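Local coordinates for protein hydrolase, isochorismatase family (Pseudomonas putida KT2440, PDB 4H17) that probably acts as a hydrolase of the isochorismatase family, built on a Rossmann-like fold and assembled as a pair of subunits, at residues T6-L11 with A184-C189; Q32-S37 with G83-F88; S62-I67 with L121-L126; N107-T112 with R142-Y147; S158-L163 with A173-C178. All coordinates share one frame; numbering follows the deposited sequence. Where two conformers were deposited one is given.

Contact 1 (T6-L11 with A184-C189); sequences TTMFRL and ADNFAC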
# COMPACT_ATOMS: atom_id res chain seq x y z
N THR A 6 1.47 10.40 16.48
CA THR A 6 2.82 9.84 16.53
C THR A 6 2.91 8.84 15.43
O THR A 6 1.95 8.11 15.20
CB THR A 6 3.11 9.16 17.88
OG1 THR A 6 2.88 10.08 18.95
CG2 THR A 6 4.52 8.73 17.96
N THR A 7 4.06 8.73 14.76
CA THR A 7 4.18 7.77 13.67
C THR A 7 4.34 6.42 14.33
O THR A 7 4.83 6.35 15.46
CB THR A 7 5.39 8.03 12.77
OG1 THR A 7 6.59 8.01 13.57
CG2 THR A 7 5.30 9.36 12.03
N MSE A 8 3.92 5.37 13.65
CA MSE A 8 4.21 3.99 14.10
C MSE A 8 5.70 3.84 14.31
O MSE A 8 6.15 3.20 15.25
CB MSE A 8 3.65 2.98 13.11
CG MSE A 8 3.70 1.56 13.65
SE MSE A 8 2.57 1.39 15.29
CE MSE A 8 1.30 2.66 14.54
N PHE A 9 6.52 4.41 13.43
CA PHE A 9 7.96 4.38 13.61
C PHE A 9 8.40 4.89 14.99
O PHE A 9 9.14 4.22 15.70
CB PHE A 9 8.65 5.24 12.55
CG PHE A 9 8.76 4.60 11.17
CD1 PHE A 9 9.48 3.43 10.95
CD2 PHE A 9 8.22 5.22 10.06
CE1 PHE A 9 9.58 2.87 9.69
CE2 PHE A 9 8.36 4.71 8.78
CZ PHE A 9 9.05 3.50 8.59
N ARG A 10 7.93 6.07 15.37
CA ARG A 10 8.38 6.66 16.63
C ARG A 10 7.77 5.94 17.82
O ARG A 10 8.43 5.76 18.84
CB ARG A 10 8.07 8.17 16.66
CG ARG A 10 8.82 8.93 15.56
CD ARG A 10 10.13 9.59 15.92
NE ARG A 10 10.01 10.90 16.55
CZ ARG A 10 10.91 11.89 16.38
NH1 ARG A 10 11.95 11.74 15.57
NH2 ARG A 10 10.75 13.05 17.01
N LEU A 11 6.53 5.49 17.68
CA LEU A 11 5.86 4.74 18.74
C LEU A 11 6.59 3.47 19.11
O LEU A 11 6.62 3.13 20.30
CB LEU A 11 4.41 4.43 18.35
CG LEU A 11 3.50 3.81 19.40
CD1 LEU A 11 3.31 4.79 20.54
CD2 LEU A 11 2.16 3.45 18.77
N ALA A 184 5.00 7.86 5.56
CA ALA A 184 5.79 8.38 6.67
C ALA A 184 5.42 7.70 8.00
O ALA A 184 6.23 7.64 8.92
CB ALA A 184 5.61 9.88 6.79
N ASP A 185 4.20 7.22 8.11
CA ASP A 185 3.77 6.58 9.36
C ASP A 185 4.54 5.28 9.63
O ASP A 185 4.85 4.99 10.79
CB ASP A 185 2.26 6.30 9.29
CG ASP A 185 1.68 5.77 10.58
OD1 ASP A 185 2.10 6.29 11.63
OD2 ASP A 185 0.75 4.91 10.48
N ASN A 186 4.77 4.48 8.59
CA ASN A 186 5.21 3.10 8.81
C ASN A 186 5.97 2.41 7.64
O ASN A 186 6.23 1.20 7.71
CB ASN A 186 3.96 2.27 9.12
CG ASN A 186 4.25 1.04 9.95
OD1 ASN A 186 5.17 1.02 10.76
ND2 ASN A 186 3.42 0.02 9.78
N PHE A 187 6.26 3.14 6.56
CA PHE A 187 6.85 2.49 5.40
C PHE A 187 8.09 3.17 4.82
O PHE A 187 8.90 2.49 4.18
CB PHE A 187 5.80 2.28 4.35
CG PHE A 187 4.66 1.42 4.83
CD1 PHE A 187 4.81 0.06 4.87
CD2 PHE A 187 3.49 1.99 5.29
CE1 PHE A 187 3.78 -0.74 5.34
CE2 PHE A 187 2.45 1.20 5.76
CZ PHE A 187 2.62 -0.17 5.78
N ALA A 188 8.28 4.46 5.06
CA ALA A 188 9.46 5.15 4.51
C ALA A 188 9.73 6.43 5.23
O ALA A 188 8.83 6.98 5.85
CB ALA A 188 9.24 5.47 3.04
N CYS A 189 10.97 6.90 5.18
CA CYS A 189 11.25 8.33 5.38
C CYS A 189 10.72 9.03 4.18
O CYS A 189 10.90 8.56 3.05
CB CYS A 189 12.75 8.57 5.53
SG CYS A 189 13.38 8.03 7.13
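Phe9 lays its ring against the backbone at the end of helix 172-186, where the chain leaves that helix, and this is the tightly packed part of the contact. Asn186 CA sits over one face of the ring in a CH-pi contact, 4.0 Å from the ring centroid. At the rim, near the ring plane, CD2 of Phe9 comes to 3.3 Å from Ala184 O. Phe9 CE2 lies 3.4 Å from Phe187 N. An alanine in place of Phe9 would probably leave the turn around Asn186 and Phe187 without its aromatic cover and open a gap beside Lys145.

The first turn of helix 8-12 is held in place by Asp185. Its OD1 accepts from Met8 N at 2.9 Å, with the donor 47° out of the carboxylate plane, and its carbonyl O accepts from Phe9 N at 3.2 Å. Within the short helix Thr7 is the N-cap: OG1, placed between the backbone N and the carbonyl carbon (chi1 57°), takes the N-H of Arg10 at 3.0 Å. Met8, a selenomethionine, runs side by side with Asn186, its CG 3.3 Å from Asn186 OD1.

Away from the Phe9 ring the contact is looser, with Thr6 and Arg10 exposed. Asp185 OD1 also pairs with Arg161 of the second subunit, so one carboxylate probably couples the helix start to a charge across the dimer interface.

Contact 2 (Q32-S37 with G83-F88); sequences QKEYLS and GPAGQF. With SO4 (sulfate ion), chain C.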
# COMPACT_ATOMS: atom_id res chain seq x y z
N GLN A 32 7.62 7.05 -17.45
CA GLN A 32 7.19 6.75 -18.81
C GLN A 32 6.17 7.73 -19.37
O GLN A 32 5.44 8.38 -18.63
CB GLN A 32 6.62 5.36 -18.89
CG GLN A 32 7.61 4.28 -18.51
CD GLN A 32 6.98 2.93 -18.51
OE1 GLN A 32 6.56 2.40 -17.46
NE2 GLN A 32 6.93 2.32 -19.72
N LYS A 33 6.11 7.80 -20.70
CA LYS A 33 5.31 8.82 -21.39
C LYS A 33 3.76 8.64 -21.23
O LYS A 33 2.99 9.62 -21.37
CB LYS A 33 5.69 8.92 -22.87
CG LYS A 33 7.09 9.36 -23.17
CD LYS A 33 7.30 9.58 -24.66
CE LYS A 33 8.64 10.16 -24.98
NZ LYS A 33 8.82 10.19 -26.45
N GLU A 34 3.31 7.42 -20.89
CA GLU A 34 1.92 7.14 -20.58
C GLU A 34 1.35 8.19 -19.64
O GLU A 34 0.21 8.62 -19.81
CB GLU A 34 1.81 5.76 -19.94
CG GLU A 34 0.40 5.37 -19.54
CD GLU A 34 -0.54 5.07 -20.70
OE1 GLU A 34 -0.17 4.28 -21.60
OE2 GLU A 34 -1.66 5.61 -20.75
N TYR A 35 2.17 8.68 -18.71
CA TYR A 35 1.71 9.56 -17.66
C TYR A 35 1.64 11.03 -18.06
O TYR A 35 1.34 11.88 -17.18
CB TYR A 35 2.58 9.39 -16.43
CG TYR A 35 2.57 8.03 -15.80
CD1 TYR A 35 1.37 7.46 -15.34
CD2 TYR A 35 3.75 7.29 -15.64
CE1 TYR A 35 1.38 6.22 -14.73
CE2 TYR A 35 3.74 6.04 -15.04
CZ TYR A 35 2.57 5.52 -14.60
OH TYR A 35 2.76 4.28 -13.99
N LEU A 36 2.02 11.36 -19.31
CA LEU A 36 2.07 12.78 -19.71
C LEU A 36 0.80 13.23 -20.45
O LEU A 36 0.61 14.43 -20.72
CB LEU A 36 3.31 13.00 -20.58
CG LEU A 36 4.71 12.74 -20.03
CD1 LEU A 36 5.85 12.99 -21.03
CD2 LEU A 36 4.96 13.53 -18.76
N SER A 37 -0.07 12.29 -20.79
CA SER A 37 -1.28 12.60 -21.52
C SER A 37 -2.33 11.49 -21.29
O SER A 37 -2.02 10.48 -20.70
CB SER A 37 -0.97 12.77 -23.01
OG SER A 37 -0.68 11.50 -23.59
N GLY A 83 4.99 1.57 -28.67
CA GLY A 83 4.39 2.89 -28.95
C GLY A 83 4.95 3.92 -28.01
O GLY A 83 5.75 3.60 -27.17
N PRO A 84 4.55 5.19 -28.21
CA PRO A 84 5.07 6.27 -27.39
C PRO A 84 4.88 6.10 -25.87
O PRO A 84 5.78 6.41 -25.07
CB PRO A 84 4.23 7.46 -27.84
CG PRO A 84 3.94 7.16 -29.28
CD PRO A 84 3.66 5.69 -29.28
N ALA A 85 3.78 5.52 -25.49
CA ALA A 85 3.46 5.46 -24.04
C ALA A 85 4.46 4.63 -23.23
O ALA A 85 4.65 4.90 -22.04
CB ALA A 85 2.05 4.88 -23.86
N GLY A 86 5.08 3.62 -23.84
CA GLY A 86 6.07 2.83 -23.14
C GLY A 86 7.45 3.46 -23.03
O GLY A 86 8.30 2.95 -22.31
N GLN A 87 7.70 4.55 -23.77
CA GLN A 87 9.03 5.17 -23.80
C GLN A 87 9.33 5.87 -22.49
O GLN A 87 8.40 6.35 -21.81
CB GLN A 87 9.16 6.16 -24.98
CG GLN A 87 9.10 5.46 -26.34
CD GLN A 87 8.83 6.43 -27.47
OE1 GLN A 87 8.80 7.63 -27.28
NE2 GLN A 87 8.60 5.90 -28.66
N PHE A 88 10.61 6.01 -22.16
CA PHE A 88 11.00 6.91 -21.10
C PHE A 88 10.60 8.35 -21.35
O PHE A 88 10.70 8.87 -22.50
CB PHE A 88 12.51 6.84 -20.84
CG PHE A 88 12.95 5.56 -20.23
CD1 PHE A 88 12.71 5.34 -18.88
CD2 PHE A 88 13.60 4.59 -20.99
CE1 PHE A 88 13.10 4.16 -18.29
CE2 PHE A 88 14.01 3.41 -20.40
CZ PHE A 88 13.76 3.21 -19.06
S SO4 C . 1.04 2.44 -11.62
O1 SO4 C . 2.13 1.55 -12.07
O2 SO4 C . 1.38 3.09 -10.38
O3 SO4 C . -0.15 1.59 -11.37
O4 SO4 C . 0.63 3.40 -12.67
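A single beta bridge pairs Gln32 with Phe88, CA atoms 4.4 Å apart, and the backbone N-H groups of Lys33 and Glu34 continue the join into the 83-88 loop. In this Rossmann-like fold both segments belong to loops that follow strands of the parallel sheet, 24-29 and 66-71, and a 3-10 turn at 33-35 follows the bridge and keeps Glu34 close to Ala85. Lys33 N donates to Gln87 O at 2.9 Å, and Glu34 N reaches a lone pair of Ala85 O, in the carbonyl plane.

The side chain of Lys33 is extended beyond CG and passes obliquely across Gln87. Its CB rests 3.3 Å from Pro84 O, CE comes close to Phe88 O, and NZ donates to Gln87 OE1 at 2.7 Å, nearly in line with the amide C=O. Gln32 grips the same loop with its amide: NE2 donates to Gly86 O at 3.0 Å from above the carbonyl plane, while its OE1 accepts from His71 N. Glu34 bends at chi2 (71°), and OE1 lies 3.2 Å from Ala85 CB; the carboxylate is held by Phe79 N and by a salt bridge to Arg78.

Tyr35 takes no part in the join and instead meets a bound sulfate, probably from the crystallisation liquor, which His71, Ser135 and Ser136 also bind. Tyr35 OH donates to sulfate O4 at 2.7 Å, and O4 lies at the edge of the tyrosine ring.

Contact 3 (S62-I67 with L121-L126); sequences SGRPII and LGHLDL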
# COMPACT_ATOMS: atom_id res chain seq x y z
N SER A 62 27.87 11.23 -8.44
CA SER A 62 28.35 10.57 -7.24
C SER A 62 28.65 9.09 -7.47
O SER A 62 29.11 8.42 -6.56
CB SER A 62 27.26 10.68 -6.15
OG SER A 62 27.23 11.99 -5.60
N GLY A 63 28.38 8.58 -8.66
CA GLY A 63 28.62 7.16 -8.97
C GLY A 63 27.76 6.14 -8.26
O GLY A 63 28.22 5.02 -7.97
N ARG A 64 26.52 6.50 -7.94
CA ARG A 64 25.63 5.62 -7.19
C ARG A 64 24.90 4.63 -8.15
O ARG A 64 24.70 4.94 -9.31
CB ARG A 64 24.57 6.43 -6.46
CG ARG A 64 25.15 7.57 -5.63
CD ARG A 64 26.22 7.11 -4.67
NE ARG A 64 25.75 5.96 -3.90
CZ ARG A 64 26.52 4.97 -3.44
NH1 ARG A 64 27.83 4.97 -3.59
NH2 ARG A 64 25.97 3.97 -2.77
N PRO A 65 24.48 3.47 -7.61
CA PRO A 65 23.66 2.52 -8.36
C PRO A 65 22.33 3.11 -8.66
O PRO A 65 21.71 3.73 -7.75
CB PRO A 65 23.55 1.33 -7.40
CG PRO A 65 24.64 1.50 -6.41
CD PRO A 65 24.74 2.99 -6.24
N ILE A 66 21.88 2.94 -9.92
CA ILE A 66 20.63 3.50 -10.34
C ILE A 66 19.81 2.42 -11.04
O ILE A 66 20.30 1.76 -11.97
CB ILE A 66 20.83 4.67 -11.33
CG1 ILE A 66 21.67 5.78 -10.69
CG2 ILE A 66 19.50 5.17 -11.87
CD1 ILE A 66 22.24 6.79 -11.67
N ILE A 67 18.59 2.27 -10.58
CA ILE A 67 17.64 1.24 -11.10
C ILE A 67 16.41 1.92 -11.67
O ILE A 67 15.74 2.71 -10.99
CB ILE A 67 17.20 0.30 -10.01
CG1 ILE A 67 18.40 -0.46 -9.45
CG2 ILE A 67 16.09 -0.59 -10.55
CD1 ILE A 67 18.13 -1.24 -8.17
N LEU A 121 23.91 -5.23 -4.86
CA LEU A 121 24.38 -3.87 -4.74
C LEU A 121 24.80 -3.54 -3.30
O LEU A 121 25.64 -2.67 -3.06
CB LEU A 121 23.32 -2.90 -5.18
CG LEU A 121 23.26 -2.55 -6.67
CD1 LEU A 121 23.57 -3.75 -7.55
CD2 LEU A 121 21.96 -1.91 -7.11
N GLY A 122 24.26 -4.27 -2.34
CA GLY A 122 24.76 -4.18 -0.99
C GLY A 122 24.24 -3.08 -0.11
O GLY A 122 24.68 -3.00 1.02
N HIS A 123 23.32 -2.25 -0.59
CA HIS A 123 22.77 -1.13 0.24
C HIS A 123 21.39 -1.40 0.78
O HIS A 123 20.46 -1.70 0.02
CB HIS A 123 22.77 0.18 -0.55
CG HIS A 123 24.11 0.52 -1.09
ND1 HIS A 123 25.17 0.85 -0.27
CD2 HIS A 123 24.57 0.56 -2.36
CE1 HIS A 123 26.24 1.07 -1.02
NE2 HIS A 123 25.90 0.90 -2.29
N LEU A 124 21.25 -1.28 2.09
CA LEU A 124 19.94 -1.35 2.73
C LEU A 124 19.11 -0.09 2.50
O LEU A 124 17.89 -0.18 2.52
CB LEU A 124 20.08 -1.63 4.23
CG LEU A 124 20.49 -3.07 4.57
CD1 LEU A 124 20.66 -3.21 6.09
CD2 LEU A 124 19.48 -4.09 4.07
N ASP A 125 19.77 1.05 2.24
CA ASP A 125 19.10 2.33 1.96
C ASP A 125 18.75 2.56 0.48
O ASP A 125 19.60 2.62 -0.41
CB ASP A 125 19.91 3.55 2.43
CG ASP A 125 19.96 3.71 3.96
OD1 ASP A 125 18.90 3.96 4.57
OD2 ASP A 125 21.04 3.74 4.55
N LEU A 126 17.46 2.73 0.27
CA LEU A 126 16.88 2.95 -1.05
C LEU A 126 16.23 4.31 -1.10
O LEU A 126 15.45 4.67 -0.23
CB LEU A 126 15.82 1.90 -1.38
CG LEU A 126 16.16 0.42 -1.16
CD1 LEU A 126 14.95 -0.44 -1.48
CD2 LEU A 126 17.41 -0.01 -1.92
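The side chains of Arg64 and His123 cross at about a right angle, guanidinium and ring planes 66° apart. From CB the arginine chain places CG beside the backbone N and then bends at chi2 (-54°) and chi3 (-49°). Pro65 CD lies over one face of the guanidinium, offset toward the rim. At the tip NH2 comes over a face of the His123 ring, 3.1 Å from NE2 and 3.4 Å from CE1. The hydrogen bond of NH2 goes to Ala24 O. Both segments lead into neighbours of strand 24-29 in the parallel sheet of this Rossmann-like fold, strands 66-71 and 125-131; Gly63 closes the preceding helix in a Schellman motif, and Gly122, with positive phi, ends helix 114-121. Pro65 CG touches the edge of the imidazole, 4.2 Å from His123 CD2. Pro65 CB packs on Leu121 CD2 at 3.6 Å, and that methyl also meets Ile67 CD1 at 4.0 Å.

Contact 4 (N107-T112 with R142-Y147); sequences NAFKNT and RRAKDY. With SO4 (sulfate ion), chain D; SO4 (sulfate ion), chain I.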
# COMPACT_ATOMS: atom_id res chain seq x y z
N ASN A 107 3.89 -4.16 -7.47
CA ASN A 107 5.06 -4.61 -6.76
C ASN A 107 6.21 -4.89 -7.74
O ASN A 107 6.22 -5.90 -8.43
CB ASN A 107 4.71 -5.88 -5.99
CG ASN A 107 5.91 -6.55 -5.36
OD1 ASN A 107 7.01 -5.96 -5.30
ND2 ASN A 107 5.73 -7.77 -4.94
N ALA A 108 7.22 -4.01 -7.73
CA ALA A 108 8.33 -4.13 -8.66
C ALA A 108 9.28 -5.30 -8.40
O ALA A 108 10.14 -5.58 -9.24
CB ALA A 108 9.12 -2.83 -8.78
N PHE A 109 9.13 -5.97 -7.24
CA PHE A 109 9.89 -7.21 -6.97
C PHE A 109 9.36 -8.44 -7.70
O PHE A 109 10.12 -9.39 -7.96
CB PHE A 109 9.92 -7.49 -5.47
CG PHE A 109 10.71 -6.47 -4.68
CD1 PHE A 109 10.08 -5.34 -4.18
CD2 PHE A 109 12.07 -6.65 -4.43
CE1 PHE A 109 10.77 -4.43 -3.44
CE2 PHE A 109 12.78 -5.68 -3.73
CZ PHE A 109 12.12 -4.60 -3.21
N LYS A 110 8.05 -8.48 -7.96
CA LYS A 110 7.40 -9.70 -8.41
C LYS A 110 7.86 -10.10 -9.80
O LYS A 110 7.62 -9.38 -10.78
CB LYS A 110 5.87 -9.56 -8.35
CG LYS A 110 5.06 -10.73 -8.88
CD LYS A 110 5.28 -12.05 -8.14
CE LYS A 110 4.12 -13.03 -8.36
NZ LYS A 110 4.21 -14.25 -7.50
N ASN A 111 8.53 -11.25 -9.87
CA ASN A 111 9.10 -11.79 -11.11
C ASN A 111 10.10 -10.89 -11.86
O ASN A 111 10.22 -10.98 -13.08
CB ASN A 111 7.98 -12.23 -12.07
CG ASN A 111 7.04 -13.26 -11.46
OD1 ASN A 111 7.46 -14.16 -10.71
ND2 ASN A 111 5.76 -13.16 -11.79
N THR A 112 10.87 -10.09 -11.11
CA THR A 112 11.88 -9.19 -11.73
C THR A 112 13.33 -9.41 -11.26
O THR A 112 14.27 -8.83 -11.80
CB THR A 112 11.56 -7.72 -11.46
OG1 THR A 112 11.69 -7.50 -10.04
CG2 THR A 112 10.18 -7.32 -11.97
N ARG A 142 6.28 -0.68 0.18
CA ARG A 142 5.78 -1.61 1.20
C ARG A 142 6.50 -2.97 1.12
O ARG A 142 6.93 -3.50 2.14
CB ARG A 142 4.27 -1.81 1.07
CG ARG A 142 3.44 -0.53 1.37
CD ARG A 142 2.00 -0.66 0.94
NE ARG A 142 1.21 0.57 1.10
CZ ARG A 142 0.46 0.85 2.17
NH1 ARG A 142 0.34 -0.00 3.16
NH2 ARG A 142 -0.22 2.01 2.22
N ARG A 143 6.65 -3.49 -0.09
CA ARG A 143 7.32 -4.77 -0.27
C ARG A 143 8.79 -4.73 0.19
O ARG A 143 9.31 -5.70 0.77
CB ARG A 143 7.20 -5.26 -1.71
CG ARG A 143 7.67 -6.70 -1.90
CD ARG A 143 6.94 -7.66 -1.02
NE ARG A 143 7.33 -9.04 -1.30
CZ ARG A 143 7.28 -10.02 -0.40
NH1 ARG A 143 6.82 -9.76 0.81
NH2 ARG A 143 7.66 -11.26 -0.73
N ALA A 144 9.45 -3.63 -0.07
CA ALA A 144 10.83 -3.45 0.33
C ALA A 144 10.96 -3.54 1.84
O ALA A 144 11.98 -4.04 2.31
CB ALA A 144 11.36 -2.11 -0.15
N LYS A 145 9.98 -3.02 2.60
CA LYS A 145 9.97 -3.19 4.06
C LYS A 145 10.08 -4.67 4.43
O LYS A 145 10.82 -5.02 5.34
CB LYS A 145 8.73 -2.57 4.70
CG LYS A 145 8.70 -2.61 6.24
CD LYS A 145 7.34 -2.13 6.77
CE LYS A 145 7.27 -1.98 8.28
NZ LYS A 145 7.88 -0.72 8.79
N ASP A 146 9.32 -5.55 3.75
CA ASP A 146 9.39 -6.99 4.01
C ASP A 146 10.77 -7.60 3.88
O ASP A 146 11.11 -8.59 4.55
CB ASP A 146 8.43 -7.74 3.08
CG ASP A 146 6.95 -7.52 3.44
OD1 ASP A 146 6.63 -7.15 4.60
OD2 ASP A 146 6.08 -7.75 2.57
N TYR A 147 11.57 -7.04 2.97
CA TYR A 147 12.94 -7.53 2.75
C TYR A 147 13.98 -6.78 3.58
O TYR A 147 15.18 -7.00 3.45
CB TYR A 147 13.25 -7.41 1.28
CG TYR A 147 12.55 -8.40 0.42
CD1 TYR A 147 12.75 -9.78 0.63
CD2 TYR A 147 11.76 -8.02 -0.65
CE1 TYR A 147 12.17 -10.72 -0.15
CE2 TYR A 147 11.17 -8.97 -1.47
CZ TYR A 147 11.39 -10.33 -1.23
OH TYR A 147 10.80 -11.32 -2.00
S SO4 D . 7.96 -10.97 -4.51
O1 SO4 D . 6.74 -11.37 -5.22
O2 SO4 D . 7.74 -9.62 -4.03
O3 SO4 D . 9.08 -10.99 -5.47
O4 SO4 D . 8.20 -11.90 -3.35
S SO4 I . 5.33 -12.91 1.54
O1 SO4 I . 6.05 -13.53 0.38
O2 SO4 I . 6.29 -12.14 2.37
O3 SO4 I . 4.89 -14.02 2.45
O4 SO4 I . 4.14 -12.13 1.16
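Phe109 and Arg143 cross obliquely, ring and guanidinium planes 87° apart. With CG anti to the backbone N (chi1 -170°), Arg143 sets that carbon against Asn107 OD1 and 3.6 Å from Phe109 CD1. Tyr147 slides past Phe109 in the reverse sense, its CE2 over one face of the phenyl ring and 3.9 Å from CD2, while Phe109 CZ rests on Ala144 CB. Asn107 OD1 takes the N-H of Phe109 at 2.9 Å, an Asx turn.

Beyond this packing, Arg143 is gripped by anions. NE donates to O2 of the chain D sulfate at 2.8 Å and NH2 to its O4; NH1 and NH2 donate to O2 and O1 of the chain I sulfate. NH1 also forms a salt bridge to Asp146 OD2 at 2.8 Å. A leucine in place of Arg143 would probably leave Asp146 without this charge partner and the sulfates without the donors of this guanidinium. Asn107 ND2 donates to O2 of the chain D sulfate, and also to Asp146 of the second subunit; Tyr147 OH binds O4.

Arg143 of the second subunit binds both sulfates too. These ions, probably from the crystallisation liquor, are consistent with an anion-binding site at the dimer interface, where a type I turn abuts the end of helix 133-146.

Contact 5 (S158-L163 with A173-C178); sequences SATRDL and AQIHQC. With EDO (1,2-ethanediol), chain H.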
# COMPACT_ATOMS: atom_id res chain seq x y z
N SER A 158 7.61 12.44 -7.23
CA SER A 158 6.59 11.40 -7.39
C SER A 158 5.27 12.12 -7.61
O SER A 158 5.11 13.31 -7.24
CB SER A 158 6.58 10.48 -6.17
OG SER A 158 5.53 9.48 -6.24
N ALA A 159 4.30 11.45 -8.23
CA ALA A 159 3.04 12.06 -8.53
C ALA A 159 1.96 11.04 -8.68
O ALA A 159 2.21 9.84 -8.85
CB ALA A 159 3.14 12.91 -9.79
N THR A 160 0.74 11.54 -8.70
CA THR A 160 -0.42 10.74 -8.96
C THR A 160 -1.46 11.57 -9.75
O THR A 160 -1.14 12.61 -10.37
CB THR A 160 -0.95 10.14 -7.66
OG1 THR A 160 -2.02 9.24 -7.95
CG2 THR A 160 -1.40 11.19 -6.72
N ARG A 161 -2.66 11.02 -9.82
CA ARG A 161 -3.77 11.68 -10.52
C ARG A 161 -5.03 11.78 -9.65
O ARG A 161 -5.12 11.20 -8.56
CB ARG A 161 -4.04 10.97 -11.82
CG ARG A 161 -4.76 9.62 -11.67
CD ARG A 161 -4.87 8.85 -12.98
NE ARG A 161 -6.00 7.90 -12.99
CZ ARG A 161 -6.05 6.74 -12.32
NH1 ARG A 161 -5.02 6.33 -11.58
NH2 ARG A 161 -7.16 6.01 -12.41
N ASP A 162 -5.99 12.60 -10.11
CA ASP A 162 -7.30 12.64 -9.50
C ASP A 162 -7.90 11.25 -9.49
O ASP A 162 -7.92 10.57 -10.52
CB ASP A 162 -8.26 13.55 -10.28
CG ASP A 162 -7.93 15.04 -10.22
OD1 ASP A 162 -6.98 15.46 -9.57
OD2 ASP A 162 -8.68 15.81 -10.86
N LEU A 163 -8.46 10.84 -8.35
CA LEU A 163 -9.16 9.54 -8.29
C LEU A 163 -10.62 9.63 -7.93
O LEU A 163 -11.06 10.57 -7.23
CB LEU A 163 -8.51 8.59 -7.28
CG LEU A 163 -7.05 8.24 -7.51
CD1 LEU A 163 -6.52 7.40 -6.36
CD2 LEU A 163 -6.84 7.58 -8.83
N ALA A 173 -3.63 16.08 -5.48
CA ALA A 173 -2.85 16.59 -4.35
C ALA A 173 -3.25 15.94 -3.04
O ALA A 173 -2.40 15.73 -2.17
CB ALA A 173 -2.96 18.12 -4.24
N GLN A 174 -4.55 15.67 -2.90
CA GLN A 174 -5.10 15.15 -1.64
C GLN A 174 -4.70 13.67 -1.56
O GLN A 174 -4.21 13.19 -0.53
CB GLN A 174 -6.58 15.33 -1.55
CG GLN A 174 -6.97 16.73 -1.20
CD GLN A 174 -8.45 16.91 -1.11
OE1 GLN A 174 -9.16 16.05 -0.57
NE2 GLN A 174 -8.95 18.05 -1.60
N ILE A 175 -4.86 12.96 -2.67
CA ILE A 175 -4.38 11.58 -2.70
C ILE A 175 -2.89 11.50 -2.35
O ILE A 175 -2.47 10.66 -1.59
CB ILE A 175 -4.56 10.93 -4.09
CG1 ILE A 175 -6.04 10.88 -4.49
CG2 ILE A 175 -3.89 9.56 -4.10
CD1 ILE A 175 -6.97 10.10 -3.59
N HIS A 176 -2.09 12.34 -2.99
CA HIS A 176 -0.65 12.30 -2.81
C HIS A 176 -0.24 12.63 -1.35
O HIS A 176 0.57 11.93 -0.76
CB HIS A 176 0.01 13.20 -3.83
CG HIS A 176 1.49 13.02 -3.92
ND1 HIS A 176 2.06 11.88 -4.43
CD2 HIS A 176 2.51 13.84 -3.58
CE1 HIS A 176 3.37 11.99 -4.41
NE2 HIS A 176 3.67 13.18 -3.91
N GLN A 177 -0.83 13.65 -0.77
CA GLN A 177 -0.55 14.05 0.62
C GLN A 177 -0.94 12.94 1.57
O GLN A 177 -0.20 12.62 2.47
CB GLN A 177 -1.27 15.34 1.01
N CYS A 178 -2.12 12.34 1.35
CA CYS A 178 -2.52 11.24 2.21
C CYS A 178 -1.54 10.08 2.09
O CYS A 178 -1.11 9.50 3.10
CB CYS A 178 -3.97 10.83 1.92
SG CYS A 178 -5.22 12.07 2.44
C1 EDO H . 0.31 16.27 -6.73
O1 EDO H . 0.10 17.13 -7.87
C2 EDO H . 1.17 15.10 -7.21
O2 EDO H . 0.52 14.32 -8.21
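Apolar contacts carry most of this packing. Thr160 CG2 lies 3.8 Å from His176 CB and also touches Ile175 CG2; the side chains of Thr160 and His176 pass one another running in opposite senses. The side chains of Leu163 and Ile175 cross at about a right angle, with their CD1 methyls 3.9 Å apart.

The imidazole adds polar neighbours. With CG anti to the backbone N (chi1 -168°), His176 carries its ring towards strand 150-159, where CE1 stands 3.6 Å from Ser158 O and Ser158 OG lies at the ring edge. Both ring nitrogens are held by bonds to other residues, NE2 to Glu155 O and ND1 to Ser133 OG.

A 1,2-ethanediol, probably from the crystallisation liquor, lies between the two segments: Thr160 N donates to its O2 at 2.8 Å, and its C2 lies over one face of the His176 ring.

Helix 172-186 is thereby packed against the end of strand 150-159 and the start of strand 163-165, beside helix 133-146, while Arg161 and Ile175 reach the second subunit.

In the fold
Contact 1 ties the two ends of the fold together: its segments are 173 residues apart, and the other four contacts lie between them in sequence. Contacts 2 and 3 alternate along the chain, as do 3 and 4, while contact 5 opens after contact 4 closes. Contacts 3 and 5 reach the same parallel sheet through its neighbouring strands 125-131 and 150-159, although their centres are 27 Å apart. Contacts 1 and 5 share helix 172-186. Contact 4 touches contact 1 through Lys145 and Arg142, and contact 3 through Ala144. Contacts 1, 4 and 5 all touch the second subunit, whereas contacts 2 and 3 do not, so contacts 1, 4 and 5 lie at the dimer interface.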